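Local atomic coordinates of uncharacterized protein (Legionella pneumophila subsp. pneumophila str. Philadelphia 1, PDB entry 2PMA), a protein that is of unknown function but belongs to a family of retropepsin-like aspartic endopeptidases and may cleave peptide bonds. Residues 11-22 and 117-125. Numbering follows the deposited sequence. Where two conformers were deposited one is given.
Sequences ATLIDQNLTLSA and FLYPLLLGR. With FMT (formic acid), chain H; ACT (acetate ion), chain E.
Leu121 meets Ala22 where strands 18-24 and 121-123 pair in parallel within a curled sheet consistent with a retropepsin-like beta fold, a worked example of a beta hairpin extended by a parallel strand from a distant part of the chain. The hairpin, 8-13 with 18-24, turns through a G1 beta bulge at Asn17 and Leu18, both facing Leu13. Across from the hairpin's far end, Leu121 sets CG anti to the backbone N (chi1 177°), which carries CD2 to 3.9 Å from Ala22 CB and 4.0 Å from Ala11 CB. Leu13 CD1 reaches the same methyl, the two leucines running alongside each other and pointing opposite ways, while Leu123 CD1 touches Ala22 CB. Leu33 of strand 31-43 adds to this apolar cluster by touching Leu13 and Leu20. One step earlier, Pro120 lays CG against Leu20 CB at 4.0 Å. Ser21 brings its CB to the edge of the Tyr119 ring, in plane, 3.9 Å from CD2, and its OG bonds to Lys10 NZ. Backbone hydrogen bonding with Lys23 ties Leu121 to the hairpin, and Ala22 CA adds a CA-H...O contact to Leu121 O at 3.2 Å, whereas buried Ser21 O has no hydrogen-bond partner and faces Pro120 CD at 3.3 Å.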
loop_
_atom_site.group_PDB
_atom_site.type_symbol
_atom_site.label_atom_id
_atom_site.label_comp_id
_atom_site.label_asym_id
_atom_site.label_seq_id
_atom_site.Cartn_x
_atom_site.Cartn_y
_atom_site.Cartn_z
ATOM N N ALA A 11 7.523 0.672 -5.490
ATOM C CA ALA A 11 7.529 0.300 -4.072
ATOM C C ALA A 11 7.411 -1.223 -4.058
ATOM O O ALA A 11 6.765 -1.800 -4.939
ATOM C CB ALA A 11 6.323 0.890 -3.351
ATOM N N THR A 12 8.019 -1.861 -3.079
ATOM C CA THR A 12 8.026 -3.314 -3.069
ATOM C C THR A 12 7.278 -3.829 -1.854
ATOM O O THR A 12 7.558 -3.394 -0.739
ATOM C CB THR A 12 9.463 -3.860 -3.088
ATOM O OG1 THR A 12 10.133 -3.398 -4.265
ATOM C CG2 THR A 12 9.423 -5.417 -3.064
ATOM N N LEU A 13 6.316 -4.736 -2.072
ATOM C CA LEU A 13 5.611 -5.412 -0.984
ATOM C C LEU A 13 6.490 -6.610 -0.667
ATOM O O LEU A 13 6.376 -7.662 -1.294
ATOM C CB LEU A 13 4.195 -5.854 -1.414
ATOM C CG LEU A 13 3.141 -4.742 -1.537
ATOM C CD1 LEU A 13 3.599 -3.620 -2.454
ATOM C CD2 LEU A 13 1.777 -5.242 -1.999
ATOM N N ILE A 14 7.386 -6.430 0.304
ATOM C CA ILE A 14 8.522 -7.336 0.471
ATOM C C ILE A 14 8.145 -8.792 0.786
ATOM O O ILE A 14 8.941 -9.681 0.544
ATOM C CB ILE A 14 9.524 -6.820 1.484
ATOM C CG1 ILE A 14 8.888 -6.674 2.861
ATOM C CG2 ILE A 14 10.125 -5.474 0.985
ATOM C CD1 ILE A 14 9.929 -6.443 3.952
ATOM N N ASP A 15 6.939 -9.026 1.292
ATOM C CA ASP A 15 6.569 -10.394 1.693
ATOM C C ASP A 15 6.533 -11.318 0.485
ATOM O O ASP A 15 6.755 -12.530 0.623
ATOM C CB ASP A 15 5.203 -10.411 2.324
ATOM C CG ASP A 15 5.206 -9.868 3.708
ATOM O OD1 ASP A 15 6.289 -9.409 4.173
ATOM O OD2 ASP A 15 4.110 -9.886 4.306
ATOM N N GLN A 16 6.228 -10.744 -0.672
ATOM C CA GLN A 16 6.172 -11.505 -1.938
ATOM C C GLN A 16 7.158 -10.964 -2.975
ATOM O O GLN A 16 7.089 -11.350 -4.153
ATOM C CB GLN A 16 4.721 -11.506 -2.489
ATOM C CG GLN A 16 3.753 -12.348 -1.631
ATOM C CD GLN A 16 3.960 -13.887 -1.884
ATOM O OE1 GLN A 16 5.047 -14.337 -2.228
ATOM N NE2 GLN A 16 2.927 -14.643 -1.745
ATOM N N ASN A 17 8.101 -10.112 -2.539
ATOM C CA ASN A 17 9.039 -9.432 -3.453
ATOM C C ASN A 17 8.305 -8.884 -4.658
ATOM O O ASN A 17 8.731 -9.095 -5.782
ATOM C CB ASN A 17 10.140 -10.399 -3.914
ATOM C CG ASN A 17 11.002 -10.879 -2.752
ATOM O OD1 ASN A 17 11.919 -10.195 -2.352
ATOM N ND2 ASN A 17 10.706 -12.058 -2.230
ATOM N N LEU A 18 7.201 -8.199 -4.409
ATOM C CA LEU A 18 6.304 -7.758 -5.471
ATOM C C LEU A 18 6.503 -6.255 -5.612
ATOM O O LEU A 18 6.133 -5.518 -4.704
ATOM C CB LEU A 18 4.845 -8.027 -5.076
ATOM C CG LEU A 18 3.793 -7.452 -6.057
ATOM C CD1 LEU A 18 3.998 -8.011 -7.484
ATOM C CD2 LEU A 18 2.406 -7.794 -5.527
ATOM N N THR A 19 7.083 -5.838 -6.731
ATOM C CA THR A 19 7.317 -4.416 -6.978
ATOM C C THR A 19 6.170 -3.840 -7.827
ATOM O O THR A 19 5.820 -4.390 -8.883
ATOM C CB THR A 19 8.710 -4.190 -7.590
ATOM O OG1 THR A 19 9.691 -4.728 -6.702
ATOM C CG2 THR A 19 9.012 -2.687 -7.736
ATOM N N LEU A 20 5.565 -2.765 -7.345
ATOM C CA LEU A 20 4.404 -2.139 -8.002
ATOM C C LEU A 20 4.686 -0.651 -8.204
ATOM O O LEU A 20 5.484 -0.053 -7.449
ATOM C CB LEU A 20 3.170 -2.245 -7.105
ATOM C CG LEU A 20 2.688 -3.645 -6.717
ATOM C CD1 LEU A 20 1.470 -3.537 -5.828
ATOM C CD2 LEU A 20 2.360 -4.436 -7.989
ATOM N N SER A 21 4.072 -0.066 -9.224
ATOM C CA SER A 21 4.053 1.415 -9.322
ATOM C C SER A 21 3.106 1.962 -8.268
ATOM O O SER A 21 1.972 1.476 -8.129
ATOM C CB SER A 21 3.580 1.846 -10.715
ATOM O OG SER A 21 4.634 1.657 -11.606
ATOM N N ALA A 22 3.566 2.937 -7.490
ATOM C CA ALA A 22 2.768 3.492 -6.415
ATOM C C ALA A 22 2.639 4.990 -6.697
ATOM O O ALA A 22 3.616 5.625 -7.101
ATOM C CB ALA A 22 3.466 3.272 -5.061
ATOM N N PHE A 117 -8.148 1.928 -12.468
ATOM C CA PHE A 117 -7.103 2.739 -11.839
ATOM C C PHE A 117 -5.863 2.660 -12.706
ATOM O O PHE A 117 -5.733 1.737 -13.521
ATOM C CB PHE A 117 -6.764 2.189 -10.440
ATOM C CG PHE A 117 -6.376 0.716 -10.432
ATOM C CD1 PHE A 117 -7.302 -0.255 -10.054
ATOM C CD2 PHE A 117 -5.092 0.309 -10.815
ATOM C CE1 PHE A 117 -6.958 -1.597 -10.044
ATOM C CE2 PHE A 117 -4.735 -1.028 -10.832
ATOM C CZ PHE A 117 -5.667 -1.994 -10.427
ATOM N N LEU A 118 -4.937 3.597 -12.520
ATOM C CA LEU A 118 -3.658 3.501 -13.225
ATOM C C LEU A 118 -2.580 2.791 -12.387
ATOM O O LEU A 118 -1.778 2.023 -12.944
ATOM C CB LEU A 118 -3.176 4.889 -13.651
ATOM C CG LEU A 118 -2.450 5.004 -15.001
ATOM C CD1 LEU A 118 -2.019 6.446 -15.242
ATOM C CD2 LEU A 118 -1.247 4.042 -15.143
ATOM N N TYR A 119 -2.590 3.056 -11.069
ATOM C CA TYR A 119 -1.575 2.610 -10.093
ATOM C C TYR A 119 -2.218 1.729 -9.019
ATOM O O TYR A 119 -3.171 2.149 -8.353
ATOM C CB TYR A 119 -0.931 3.826 -9.413
ATOM C CG TYR A 119 -0.382 4.789 -10.424
ATOM C CD1 TYR A 119 -1.055 5.964 -10.734
ATOM C CD2 TYR A 119 0.769 4.478 -11.136
ATOM C CE1 TYR A 119 -0.546 6.849 -11.692
ATOM C CE2 TYR A 119 1.274 5.336 -12.102
ATOM C CZ TYR A 119 0.617 6.520 -12.364
ATOM O OH TYR A 119 1.124 7.351 -13.332
ATOM N N PRO A 120 -1.726 0.492 -8.884
ATOM C CA PRO A 120 -2.325 -0.471 -7.958
ATOM C C PRO A 120 -2.159 -0.105 -6.479
ATOM O O PRO A 120 -2.909 -0.630 -5.647
ATOM C CB PRO A 120 -1.581 -1.797 -8.293
ATOM C CG PRO A 120 -0.319 -1.365 -8.865
ATOM C CD PRO A 120 -0.576 -0.079 -9.617
ATOM N N LEU A 121 -1.191 0.759 -6.153
ATOM C CA LEU A 121 -0.892 1.114 -4.759
ATOM C C LEU A 121 -0.899 2.642 -4.680
ATOM O O LEU A 121 -0.306 3.307 -5.532
ATOM C CB LEU A 121 0.502 0.585 -4.359
ATOM C CG LEU A 121 1.013 0.922 -2.942
ATOM C CD1 LEU A 121 0.043 0.474 -1.840
ATOM C CD2 LEU A 121 2.438 0.328 -2.700
ATOM N N LEU A 122 -1.587 3.190 -3.689
ATOM C CA LEU A 122 -1.567 4.640 -3.482
ATOM C C LEU A 122 -1.019 4.842 -2.071
ATOM O O LEU A 122 -1.517 4.227 -1.117
ATOM C CB LEU A 122 -2.979 5.170 -3.620
ATOM C CG LEU A 122 -3.252 6.668 -3.564
ATOM C CD1 LEU A 122 -4.598 6.926 -4.240
ATOM C CD2 LEU A 122 -3.250 7.177 -2.106
ATOM N N LEU A 123 -0.003 5.691 -1.927
ATOM C CA LEU A 123 0.559 6.011 -0.623
ATOM C C LEU A 123 0.113 7.423 -0.293
ATOM O O LEU A 123 0.404 8.344 -1.038
ATOM C CB LEU A 123 2.096 5.927 -0.704
ATOM C CG LEU A 123 2.637 4.544 -1.086
ATOM C CD1 LEU A 123 4.172 4.662 -1.154
ATOM C CD2 LEU A 123 2.183 3.464 -0.025
ATOM N N GLY A 124 -0.614 7.584 0.808
ATOM C CA GLY A 124 -1.154 8.882 1.180
ATOM C C GLY A 124 -0.232 9.551 2.180
ATOM O O GLY A 124 0.929 9.140 2.337
ATOM N N ARG A 125 -0.748 10.560 2.872
ATOM C CA ARG A 125 0.073 11.382 3.759
ATOM C C ARG A 125 0.670 10.579 4.897
ATOM O O ARG A 125 1.839 10.749 5.200
ATOM C CB ARG A 125 -0.716 12.571 4.322
ATOM C CG ARG A 125 -1.176 13.535 3.237
ATOM C CD ARG A 125 -1.642 14.853 3.877
ATOM N NE ARG A 125 -2.873 14.697 4.687
ATOM C CZ ARG A 125 -4.113 14.642 4.205
ATOM N NH1 ARG A 125 -4.352 14.695 2.900
ATOM N NH2 ARG A 125 -5.144 14.542 5.042
HETATM C C FMT H . -3.089 13.972 7.993
HETATM O O1 FMT H . -4.123 14.629 8.190
HETATM O O2 FMT H . -2.115 14.343 7.324
HETATM C C ACT E . -7.918 13.515 3.845
HETATM O O ACT E . -8.007 13.449 5.097
HETATM O OXT ACT E . -7.481 14.606 3.379
HETATM C CH3 ACT E . -8.315 12.347 2.982
#